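Local structure of sesquisabinene B synthase 2 (Santalum album, 6A2C) at residues R89-K94 and R225-T230; L422-Y427 and E437-V442; I454-I459 and V526-G531. The protein probably cyclises farnesyl diphosphate, with loss of diphosphate and the help of magnesium ions, to the sesquiterpene sesquisabinene B. All coordinates share one frame; numbering follows the deposited sequence.

Interaction 1 (R89-K94 and R225-T230)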
loop_
_atom_site.group_PDB
_atom_site.type_symbol
_atom_site.label_atom_id
_atom_site.label_comp_id
_atom_site.label_asym_id
_atom_site.label_seq_id
_atom_site.Cartn_x
_atom_site.Cartn_y
_atom_site.Cartn_z
ATOM N N ARG A 89 25.475 -23.369 6.019
ATOM C CA ARG A 89 24.017 -23.491 6.344
ATOM C C ARG A 89 23.717 -22.662 7.589
ATOM O O ARG A 89 22.753 -21.869 7.604
ATOM C CB ARG A 89 23.643 -24.955 6.587
ATOM C CG ARG A 89 22.214 -25.183 7.081
ATOM C CD ARG A 89 22.154 -25.249 8.594
ATOM N NE ARG A 89 20.851 -25.503 9.189
ATOM C CZ ARG A 89 20.358 -26.695 9.434
ATOM N NH1 ARG A 89 21.032 -27.781 9.085
ATOM N NH2 ARG A 89 19.194 -26.794 10.045
ATOM N N ARG A 90 24.569 -22.790 8.589
ATOM C CA ARG A 90 24.325 -22.187 9.918
ATOM C C ARG A 90 24.509 -20.672 9.860
ATOM O O ARG A 90 23.788 -19.959 10.580
ATOM C CB ARG A 90 25.236 -22.857 10.940
ATOM C CG ARG A 90 24.489 -23.665 11.972
ATOM C CD ARG A 90 25.311 -23.636 13.225
ATOM N NE ARG A 90 24.613 -23.386 14.464
ATOM C CZ ARG A 90 24.641 -24.232 15.481
ATOM N NH1 ARG A 90 25.294 -25.369 15.321
ATOM N NH2 ARG A 90 24.025 -23.949 16.634
ATOM N N LEU A 91 25.397 -20.196 8.982
ATOM C CA LEU A 91 25.564 -18.762 8.682
ATOM C C LEU A 91 24.387 -18.211 7.874
ATOM O O LEU A 91 24.424 -17.004 7.540
ATOM C CB LEU A 91 26.860 -18.558 7.901
ATOM C CG LEU A 91 28.114 -18.788 8.730
ATOM C CD1 LEU A 91 29.324 -18.817 7.808
ATOM C CD2 LEU A 91 28.257 -17.758 9.847
ATOM N N GLY A 92 23.432 -19.054 7.477
ATOM C CA GLY A 92 22.248 -18.570 6.750
ATOM C C GLY A 92 22.461 -18.443 5.251
ATOM O O GLY A 92 21.693 -17.718 4.631
ATOM N N LEU A 93 23.408 -19.174 4.658
ATOM C CA LEU A 93 23.849 -18.893 3.268
ATOM C C LEU A 93 23.472 -20.020 2.317
ATOM O O LEU A 93 23.789 -19.883 1.119
ATOM C CB LEU A 93 25.365 -18.695 3.249
ATOM C CG LEU A 93 25.877 -17.489 4.021
ATOM C CD1 LEU A 93 27.404 -17.467 4.001
ATOM C CD2 LEU A 93 25.303 -16.219 3.446
ATOM N N LYS A 94 22.855 -21.098 2.787
ATOM C CA LYS A 94 22.589 -22.232 1.878
ATOM C C LYS A 94 21.786 -21.746 0.665
ATOM O O LYS A 94 22.028 -22.264 -0.445
ATOM C CB LYS A 94 21.923 -23.400 2.597
ATOM C CG LYS A 94 21.879 -24.670 1.773
ATOM C CD LYS A 94 21.546 -25.922 2.556
ATOM C CE LYS A 94 20.062 -26.129 2.719
ATOM N NZ LYS A 94 19.445 -26.626 1.470
ATOM N N ARG A 225 22.064 -15.021 12.568
ATOM C CA ARG A 225 22.598 -13.839 13.271
ATOM C C ARG A 225 23.413 -14.287 14.486
ATOM O O ARG A 225 24.481 -13.680 14.750
ATOM C CB ARG A 225 21.492 -12.884 13.705
ATOM C CG ARG A 225 22.041 -11.632 14.371
ATOM C CD ARG A 225 22.911 -10.824 13.423
ATOM N NE ARG A 225 23.572 -9.702 14.097
ATOM C CZ ARG A 225 24.742 -9.756 14.734
ATOM N NH1 ARG A 225 25.412 -10.891 14.849
ATOM N NH2 ARG A 225 25.250 -8.653 15.255
ATOM N N TRP A 226 22.895 -15.247 15.254
ATOM C CA TRP A 226 23.584 -15.774 16.449
ATOM C C TRP A 226 24.910 -16.425 16.026
ATOM O O TRP A 226 25.971 -16.246 16.721
ATOM C CB TRP A 226 22.679 -16.765 17.167
ATOM C CG TRP A 226 23.295 -17.333 18.399
ATOM C CD1 TRP A 226 23.288 -16.771 19.642
ATOM C CD2 TRP A 226 24.104 -18.510 18.500
ATOM N NE1 TRP A 226 23.914 -17.595 20.537
ATOM C CE2 TRP A 226 24.444 -18.653 19.861
ATOM C CE3 TRP A 226 24.453 -19.532 17.607
ATOM C CZ2 TRP A 226 25.161 -19.747 20.332
ATOM C CZ3 TRP A 226 25.199 -20.590 18.069
ATOM C CH2 TRP A 226 25.534 -20.698 19.414
ATOM N N PHE A 227 24.861 -17.240 14.980
ATOM C CA PHE A 227 26.016 -18.084 14.613
ATOM C C PHE A 227 27.137 -17.237 13.982
ATOM O O PHE A 227 28.290 -17.684 14.037
ATOM C CB PHE A 227 25.610 -19.208 13.673
ATOM C CG PHE A 227 26.716 -20.187 13.440
ATOM C CD1 PHE A 227 27.191 -20.969 14.466
ATOM C CD2 PHE A 227 27.350 -20.232 12.226
ATOM C CE1 PHE A 227 28.290 -21.793 14.264
ATOM C CE2 PHE A 227 28.408 -21.095 12.008
ATOM C CZ PHE A 227 28.868 -21.877 13.028
ATOM N N ILE A 228 26.818 -16.139 13.315
ATOM C CA ILE A 228 27.851 -15.186 12.812
ATOM C C ILE A 228 28.751 -14.758 13.990
ATOM O O ILE A 228 29.989 -14.950 13.902
ATOM C CB ILE A 228 27.219 -13.998 12.075
ATOM C CG1 ILE A 228 26.756 -14.417 10.679
ATOM C CG2 ILE A 228 28.201 -12.832 12.012
ATOM C CD1 ILE A 228 25.816 -13.439 10.037
ATOM N N ASP A 229 28.166 -14.356 15.118
ATOM C CA ASP A 229 28.946 -14.047 16.349
ATOM C C ASP A 229 29.740 -15.274 16.802
ATOM O O ASP A 229 30.938 -15.120 17.107
ATOM C CB ASP A 229 28.049 -13.537 17.475
ATOM C CG ASP A 229 27.457 -12.191 17.148
ATOM O OD1 ASP A 229 27.856 -11.636 16.137
ATOM O OD2 ASP A 229 26.539 -11.773 17.848
ATOM N N THR A 230 29.097 -16.437 16.934
ATOM C CA THR A 230 29.709 -17.649 17.537
ATOM C C THR A 230 30.868 -18.117 16.653
ATOM O O THR A 230 31.978 -18.413 17.176
ATOM C CB THR A 230 28.658 -18.752 17.687
ATOM O OG1 THR A 230 27.660 -18.324 18.617
ATOM C CG2 THR A 230 29.266 -20.065 18.138
#

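Interaction 2 (L422-Y427 and E437-V442). With FPP (farnesyl diphosphate), chain C.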
loop_
_atom_site.group_PDB
_atom_site.type_symbol
_atom_site.label_atom_id
_atom_site.label_comp_id
_atom_site.label_asym_id
_atom_site.label_seq_id
_atom_site.Cartn_x
_atom_site.Cartn_y
_atom_site.Cartn_z
ATOM N N LEU A 422 -2.457 -19.634 7.231
ATOM C CA LEU A 422 -1.141 -19.149 6.755
ATOM C C LEU A 422 -0.577 -20.094 5.690
ATOM O O LEU A 422 -0.022 -19.583 4.684
ATOM C CB LEU A 422 -0.205 -18.972 7.965
ATOM C CG LEU A 422 -0.585 -17.786 8.838
ATOM C CD1 LEU A 422 0.100 -17.810 10.203
ATOM C CD2 LEU A 422 -0.242 -16.494 8.108
ATOM N N LEU A 423 -0.649 -21.407 5.894
ATOM C CA LEU A 423 0.021 -22.358 4.964
ATOM C C LEU A 423 -0.737 -22.439 3.639
ATOM O O LEU A 423 -0.062 -22.445 2.576
ATOM C CB LEU A 423 0.191 -23.732 5.615
ATOM C CG LEU A 423 1.319 -23.808 6.653
ATOM C CD1 LEU A 423 1.318 -25.155 7.314
ATOM C CD2 LEU A 423 2.682 -23.555 5.999
ATOM N N VAL A 424 -2.064 -22.584 3.676
ATOM C CA VAL A 424 -2.864 -22.680 2.427
ATOM C C VAL A 424 -2.644 -21.395 1.644
ATOM O O VAL A 424 -2.467 -21.466 0.437
ATOM C CB VAL A 424 -4.345 -22.937 2.695
ATOM C CG1 VAL A 424 -5.161 -22.816 1.418
ATOM C CG2 VAL A 424 -4.527 -24.301 3.329
ATOM N N THR A 425 -2.623 -20.262 2.322
ATOM C CA THR A 425 -2.369 -18.971 1.662
ATOM C C THR A 425 -0.983 -19.019 1.007
ATOM O O THR A 425 -0.880 -18.578 -0.160
ATOM C CB THR A 425 -2.497 -17.794 2.632
ATOM O OG1 THR A 425 -3.823 -17.824 3.141
ATOM C CG2 THR A 425 -2.251 -16.488 1.912
ATOM N N SER A 426 0.040 -19.488 1.726
ATOM C CA SER A 426 1.418 -19.549 1.200
ATOM C C SER A 426 1.463 -20.445 -0.050
ATOM O O SER A 426 2.230 -20.119 -0.993
ATOM C CB SER A 426 2.413 -19.945 2.243
ATOM O OG SER A 426 2.429 -21.338 2.488
ATOM N N TYR A 427 0.693 -21.527 -0.066
ATOM C CA TYR A 427 0.617 -22.461 -1.224
ATOM C C TYR A 427 -0.074 -21.805 -2.435
ATOM O O TYR A 427 0.495 -21.820 -3.566
ATOM C CB TYR A 427 -0.095 -23.734 -0.773
ATOM C CG TYR A 427 -0.220 -24.776 -1.845
ATOM C CD1 TYR A 427 0.789 -25.699 -2.094
ATOM C CD2 TYR A 427 -1.387 -24.863 -2.586
ATOM C CE1 TYR A 427 0.662 -26.652 -3.093
ATOM C CE2 TYR A 427 -1.544 -25.835 -3.558
ATOM C CZ TYR A 427 -0.525 -26.728 -3.814
ATOM O OH TYR A 427 -0.739 -27.661 -4.783
ATOM N N GLU A 437 -8.780 -27.659 -7.264
ATOM C CA GLU A 437 -8.525 -29.046 -6.791
ATOM C C GLU A 437 -7.219 -29.082 -5.976
ATOM O O GLU A 437 -7.215 -29.749 -4.962
ATOM C CB GLU A 437 -8.460 -30.041 -7.944
ATOM C CG GLU A 437 -9.762 -30.119 -8.716
ATOM C CD GLU A 437 -10.054 -28.877 -9.549
ATOM O OE1 GLU A 437 -9.153 -28.449 -10.321
ATOM O OE2 GLU A 437 -11.153 -28.300 -9.382
ATOM N N LYS A 438 -6.173 -28.376 -6.407
ATOM C CA LYS A 438 -4.894 -28.294 -5.653
ATOM C C LYS A 438 -5.127 -27.611 -4.298
ATOM O O LYS A 438 -4.629 -28.115 -3.280
ATOM C CB LYS A 438 -3.845 -27.522 -6.452
ATOM C CG LYS A 438 -3.235 -28.316 -7.599
ATOM C CD LYS A 438 -2.232 -27.532 -8.404
ATOM C CE LYS A 438 -1.900 -28.200 -9.724
ATOM N NZ LYS A 438 -0.811 -27.453 -10.402
ATOM N N LEU A 439 -5.870 -26.510 -4.276
ATOM C CA LEU A 439 -6.115 -25.771 -3.006
ATOM C C LEU A 439 -6.979 -26.590 -2.059
ATOM O O LEU A 439 -6.738 -26.549 -0.834
ATOM C CB LEU A 439 -6.743 -24.419 -3.331
ATOM C CG LEU A 439 -5.747 -23.451 -3.950
ATOM C CD1 LEU A 439 -6.488 -22.279 -4.534
ATOM C CD2 LEU A 439 -4.756 -23.005 -2.904
ATOM N N ASP A 440 -7.955 -27.323 -2.592
ATOM C CA ASP A 440 -8.813 -28.208 -1.768
ATOM C C ASP A 440 -7.918 -29.285 -1.127
ATOM O O ASP A 440 -8.096 -29.618 0.079
ATOM C CB ASP A 440 -9.907 -28.854 -2.623
ATOM C CG ASP A 440 -11.083 -27.949 -2.984
ATOM O OD1 ASP A 440 -11.233 -26.912 -2.360
ATOM O OD2 ASP A 440 -11.872 -28.354 -3.868
ATOM N N TYR A 441 -7.023 -29.852 -1.912
ATOM C CA TYR A 441 -6.062 -30.868 -1.425
ATOM C C TYR A 441 -5.262 -30.285 -0.245
ATOM O O TYR A 441 -5.230 -30.912 0.827
ATOM C CB TYR A 441 -5.167 -31.392 -2.534
ATOM C CG TYR A 441 -4.082 -32.314 -2.035
ATOM C CD1 TYR A 441 -4.363 -33.599 -1.606
ATOM C CD2 TYR A 441 -2.784 -31.867 -1.933
ATOM C CE1 TYR A 441 -3.367 -34.433 -1.126
ATOM C CE2 TYR A 441 -1.771 -32.694 -1.480
ATOM C CZ TYR A 441 -2.071 -33.972 -1.052
ATOM O OH TYR A 441 -1.077 -34.786 -0.605
ATOM N N VAL A 442 -4.646 -29.125 -0.393
ATOM C CA VAL A 442 -3.791 -28.619 0.723
ATOM C C VAL A 442 -4.686 -28.332 1.930
ATOM O O VAL A 442 -4.294 -28.695 3.056
ATOM C CB VAL A 442 -2.957 -27.389 0.346
ATOM C CG1 VAL A 442 -2.066 -27.017 1.522
ATOM C CG2 VAL A 442 -2.148 -27.661 -0.902
HETATM C C1 FPP C . -1.211 -15.397 19.123
HETATM O O1 FPP C . -1.282 -15.765 20.508
HETATM C C2 FPP C . -0.649 -16.442 18.202
HETATM C C3 FPP C . -1.322 -16.886 17.144
HETATM C C4 FPP C . -2.694 -16.379 16.795
HETATM C C5 FPP C . -0.797 -17.988 16.266
HETATM C C6 FPP C . -0.645 -17.639 14.802
HETATM C C7 FPP C . 0.638 -16.930 14.499
HETATM C C8 FPP C . 0.828 -15.623 14.393
HETATM C C10 FPP C . -0.230 -14.608 14.641
HETATM C C9 FPP C . 2.141 -15.064 13.958
HETATM C C11 FPP C . 2.137 -14.830 12.482
HETATM C C12 FPP C . 2.808 -15.912 11.697
HETATM C C13 FPP C . 3.264 -15.859 10.449
HETATM C C14 FPP C . 3.828 -17.052 9.733
HETATM C C15 FPP C . 3.268 -14.601 9.632
HETATM P PA FPP C . -2.432 -16.698 21.198
HETATM O O1A FPP C . -1.489 -17.628 21.921
HETATM O O2A FPP C . -3.683 -16.087 21.913
HETATM O O3A FPP C . -3.153 -17.684 20.107
HETATM P PB FPP C . -4.416 -18.674 20.672
HETATM O O1B FPP C . -5.493 -17.793 21.324
HETATM O O2B FPP C . -4.956 -19.404 19.457
HETATM O O3B FPP C . -3.793 -19.628 21.649
#

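Interaction 3 (I454-I459 and V526-G531). With FPP (farnesyl diphosphate), chain C.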
loop_
_atom_site.group_PDB
_atom_site.type_symbol
_atom_site.label_atom_id
_atom_site.label_comp_id
_atom_site.label_asym_id
_atom_site.label_seq_id
_atom_site.Cartn_x
_atom_site.Cartn_y
_atom_site.Cartn_z
ATOM N N ILE A 454 -0.519 -29.077 13.876
ATOM C CA ILE A 454 -0.621 -29.622 15.239
ATOM C C ILE A 454 0.632 -29.160 15.995
ATOM O O ILE A 454 0.506 -28.774 17.136
ATOM C CB ILE A 454 -0.766 -31.160 15.275
ATOM C CG1 ILE A 454 -2.171 -31.584 14.864
ATOM C CG2 ILE A 454 -0.430 -31.686 16.666
ATOM C CD1 ILE A 454 -2.338 -33.064 14.707
ATOM N N LEU A 455 1.792 -29.249 15.384
ATOM C CA LEU A 455 3.057 -28.865 16.079
ATOM C C LEU A 455 2.966 -27.395 16.505
ATOM O O LEU A 455 3.214 -27.084 17.707
ATOM C CB LEU A 455 4.228 -29.113 15.134
ATOM C CG LEU A 455 4.803 -30.520 15.194
ATOM C CD1 LEU A 455 5.662 -30.809 13.989
ATOM C CD2 LEU A 455 5.588 -30.716 16.471
ATOM N N CYS A 456 2.558 -26.505 15.594
ATOM C CA CYS A 456 2.485 -25.061 15.913
ATOM C C CYS A 456 1.560 -24.818 17.119
ATOM O O CYS A 456 1.899 -23.990 18.013
ATOM C CB CYS A 456 2.041 -24.272 14.687
ATOM S SG CYS A 456 3.302 -24.234 13.393
ATOM N N ARG A 457 0.406 -25.515 17.161
ATOM C CA ARG A 457 -0.575 -25.388 18.261
ATOM C C ARG A 457 0.054 -25.905 19.548
ATOM O O ARG A 457 -0.013 -25.193 20.556
ATOM C CB ARG A 457 -1.876 -26.128 17.924
ATOM C CG ARG A 457 -2.779 -26.410 19.112
ATOM C CD ARG A 457 -3.082 -25.193 19.922
ATOM N NE ARG A 457 -3.851 -24.191 19.211
ATOM C CZ ARG A 457 -4.050 -22.943 19.613
ATOM N NH1 ARG A 457 -3.490 -22.495 20.721
ATOM N NH2 ARG A 457 -4.822 -22.135 18.895
ATOM N N ILE A 458 0.622 -27.099 19.538
ATOM C CA ILE A 458 1.096 -27.714 20.804
ATOM C C ILE A 458 2.278 -26.888 21.326
ATOM O O ILE A 458 2.405 -26.689 22.563
ATOM C CB ILE A 458 1.484 -29.164 20.560
ATOM C CG1 ILE A 458 0.239 -30.058 20.538
ATOM C CG2 ILE A 458 2.491 -29.601 21.590
ATOM C CD1 ILE A 458 0.610 -31.499 20.238
ATOM N N ILE A 459 3.112 -26.411 20.416
ATOM C CA ILE A 459 4.295 -25.598 20.816
ATOM C C ILE A 459 3.801 -24.299 21.452
ATOM O O ILE A 459 4.346 -23.941 22.516
ATOM C CB ILE A 459 5.244 -25.371 19.629
ATOM C CG1 ILE A 459 5.925 -26.662 19.178
ATOM C CG2 ILE A 459 6.276 -24.311 19.988
ATOM C CD1 ILE A 459 6.483 -26.609 17.757
ATOM N N VAL A 526 7.797 -26.661 7.270
ATOM C CA VAL A 526 8.760 -27.004 8.332
ATOM C C VAL A 526 9.113 -25.721 9.086
ATOM O O VAL A 526 9.156 -25.780 10.326
ATOM C CB VAL A 526 9.992 -27.716 7.766
ATOM C CG1 VAL A 526 11.004 -27.963 8.887
ATOM C CG2 VAL A 526 9.592 -29.034 7.106
ATOM N N ASN A 527 9.311 -24.621 8.366
ATOM C CA ASN A 527 9.851 -23.377 8.958
ATOM C C ASN A 527 8.798 -22.717 9.862
ATOM O O ASN A 527 9.229 -22.083 10.833
ATOM C CB ASN A 527 10.447 -22.476 7.889
ATOM C CG ASN A 527 11.794 -22.971 7.421
ATOM O OD1 ASN A 527 12.538 -23.572 8.193
ATOM N ND2 ASN A 527 12.051 -22.840 6.138
ATOM N N VAL A 528 7.483 -22.934 9.659
ATOM C CA VAL A 528 6.482 -22.363 10.615
ATOM C C VAL A 528 6.643 -23.060 11.956
ATOM O O VAL A 528 6.471 -22.440 12.986
ATOM C CB VAL A 528 5.015 -22.395 10.131
ATOM C CG1 VAL A 528 4.801 -21.485 8.935
ATOM C CG2 VAL A 528 4.528 -23.789 9.836
ATOM N N VAL A 529 7.050 -24.309 11.955
ATOM C CA VAL A 529 7.248 -25.041 13.216
ATOM C C VAL A 529 8.459 -24.459 13.957
ATOM O O VAL A 529 8.368 -24.237 15.186
ATOM C CB VAL A 529 7.391 -26.545 12.989
ATOM C CG1 VAL A 529 7.584 -27.223 14.335
ATOM C CG2 VAL A 529 6.200 -27.115 12.215
ATOM N N ARG A 530 9.546 -24.266 13.243
ATOM C CA ARG A 530 10.794 -23.644 13.786
ATOM C C ARG A 530 10.495 -22.247 14.343
ATOM O O ARG A 530 10.929 -21.976 15.474
ATOM C CB ARG A 530 11.842 -23.618 12.690
ATOM C CG ARG A 530 12.313 -25.008 12.297
ATOM C CD ARG A 530 13.078 -25.021 11.000
ATOM N NE ARG A 530 13.755 -26.291 10.836
ATOM C CZ ARG A 530 14.309 -26.695 9.698
ATOM N NH1 ARG A 530 14.245 -25.903 8.644
ATOM N NH2 ARG A 530 14.982 -27.844 9.634
ATOM N N GLY A 531 9.729 -21.428 13.612
ATOM C CA GLY A 531 9.226 -20.132 14.117
ATOM C C GLY A 531 8.526 -20.281 15.456
ATOM O O GLY A 531 8.796 -19.488 16.369
HETATM C C1 FPP C . -1.211 -15.397 19.123
HETATM O O1 FPP C . -1.282 -15.765 20.508
HETATM C C2 FPP C . -0.649 -16.442 18.202
HETATM C C3 FPP C . -1.322 -16.886 17.144
HETATM C C4 FPP C . -2.694 -16.379 16.795
HETATM C C5 FPP C . -0.797 -17.988 16.266
HETATM C C6 FPP C . -0.645 -17.639 14.802
HETATM C C7 FPP C . 0.638 -16.930 14.499
HETATM C C8 FPP C . 0.828 -15.623 14.393
HETATM C C10 FPP C . -0.230 -14.608 14.641
HETATM C C9 FPP C . 2.141 -15.064 13.958
HETATM C C11 FPP C . 2.137 -14.830 12.482
HETATM C C12 FPP C . 2.808 -15.912 11.697
HETATM C C13 FPP C . 3.264 -15.859 10.449
HETATM C C14 FPP C . 3.828 -17.052 9.733
HETATM C C15 FPP C . 3.268 -14.601 9.632
HETATM P PA FPP C . -2.432 -16.698 21.198
HETATM O O1A FPP C . -1.489 -17.628 21.921
HETATM O O2A FPP C . -3.683 -16.087 21.913
HETATM O O3A FPP C . -3.153 -17.684 20.107
HETATM P PB FPP C . -4.416 -18.674 20.672
HETATM O O1B FPP C . -5.493 -17.793 21.324
HETATM O O2B FPP C . -4.956 -19.404 19.457
HETATM O O3B FPP C . -3.793 -19.628 21.649
#

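Interaction 1 (R89-K94 and R225-T230)
One face of the Phe-227 ring carries the aliphatic part of Arg-90, whose CD stands 3.6 Å from the ring centroid and 16° off the ring normal, a CH-pi contact. At the edge of the same ring lies Leu-91, with CG in the ring plane and 3.9 Å from CD2 of Phe-227. The Trp-226 ring has Thr-230 OG1 over one face and stacks with His-209, while NH2 of Arg-90 draws up obliquely to within 3.8 Å of its CZ3.

The Phe-227 side chain reaches across because its CG is anti to the backbone N (chi1 -172°). Arginine suits the position opposite: its methylenes give the ring an apolar surface to lie against, and the chain then bends at chi3 to carry the guanidinium past Phe-227 to Glu-223, which takes a salt bridge from NE. Leu-91 completes the apolar patch chiefly through one methyl, CD2, which bridges CD2 of Phe-227 at 3.6 Å and CG1 of Ile-228 at 3.8 Å. Leu-91 also touches Leu-241 of helix 239-270.

With positive phi, easy for glycine, and two bonds back into the last turn, one of them N to O of Arg-89 (2.9 Å), Gly-92 closes helix 78-90 in a Schellman motif, set against the side of helix 220-232 as part of the all-helical packing of a plant terpene synthase.

Interaction 2 (L422-Y427 and E437-V442)
Tyr-427 and Val-442 make the main apolar contact of this helix pair, with CG2 of the valine over the centre of one ring face, a CH-pi arrangement. Leucine completes the surround: CD2 of Leu-439 lies at the ring edge, near its plane, 3.9 Å from CD2 of Tyr-427. The ring gets there because CG is anti to the backbone N (chi1 -179°), which swings it out toward helix 436-443. One turn back along the helix, the side chains of Val-424 and Val-442 pass each other running opposite ways, CG2 to CG1 at 4.1 Å, and CG1 of Val-424 is 4.3 Å from CD2 of Leu-439. Branched and compact, the valines fill the room beside the backbones of segments whose axes approach to 10.0 Å at 154°, close to antiparallel.

Polar atoms take little part across the contact. OH of Tyr-427 packs 3.5 Å from CB of Lys-438, against the lysine's alkyl stem, while the extended chain carries NZ away to the backbone oxygens of Asn-433 and Glu-432. Ser-426 spends its hydroxyl on its own helix, OG donating to O of Leu-423 at 2.7 Å and giving that carbonyl a second donor beside Tyr-427 N.

Aromatic packing extends outward, for Tyr-427 meets Phe-521 of helix 521-535 edge-to-face. With Tyr-427 replaced by an alanine, a gap is likely to open between the helices, leaving Val-442 and Leu-439 without the ring they pack on and Phe-521 without its ring neighbour.

Leu-422 CD1 touches C12 of farnesyl diphosphate at 3.6 Å. The chemistry is that of a hydrophobic seam held by shape and burial; on another side the same helix offers Leu-422 to the prenyl chain, probably as an unreactive surface.

Interaction 3 (I454-I459 and V526-G531)
Val-528 opens the contact, setting its CG2 methyl 3.8 Å from SG of Cys-456. The sulfur, small and polarisable, also lies near the valine's carbonyl oxygen, which takes its hydrogen bonds from Tyr-288 OH and Ser-532 OG. Val-529 follows as the main wedge. A beta-branched residue suits this place: its CG1 methyl, anti to the backbone N (chi1 -180°), bridges CD1 of Ile-459 at 3.6 Å and CB of Leu-455 at 3.9 Å, one turn apart, while CG2 packs on the same leucine, 4.0 Å from its CB. The side chain of Arg-530 sets out away from the contact; its NH1 donates to OD1 of Asn-527 (2.9 Å), and CG1 of Val-526 lies over one face of its guanidinium. Small residues at the closest point, Cys-456 and the valines, suit segment axes 8.9 Å apart and almost parallel, at 3°.

On another side of helix 447-462, Arg-457 grips the terminal phosphate of farnesyl diphosphate edge-on. NH1 gives O3B a nearly straight bond of 3.0 Å (175°) and NH2 holds O2B at 2.8 Å. Asp-461 takes a salt bridge from NH1 and O of Ala-413 a hydrogen bond from NE, helping to hold the guanidinium. Helix 447-462 thus carries the diphosphate-binding arginine and, next to Ile-459, the magnesium ligand Asn-460, as in class I terpene synthases; helix 521-535 packs against it, probably as part of the same active-site bundle.

From the N terminus, interaction 1 comes first, closing a long, about half helical loop of 130 residues between the end of helix 78-90 and helix 220-232. Interaction 2 then closes a short one of nine residues, tying helix 419-430 to helix 436-443, and interaction 3 ends a loop of 66, joining helix 447-462 to helix 521-535. The three follow in series: none nest or cross. Interactions 2 and 3 do meet, Leu-423 CD2 lying 4.2 Å from Val-528 CG1, and both touch farnesyl diphosphate, at its hydrocarbon end and its diphosphate respectively. Interaction 1 comes within about 4 Å of interaction 3 at nearest atoms without touching, and lies opposite interaction 2 across the chain's centre.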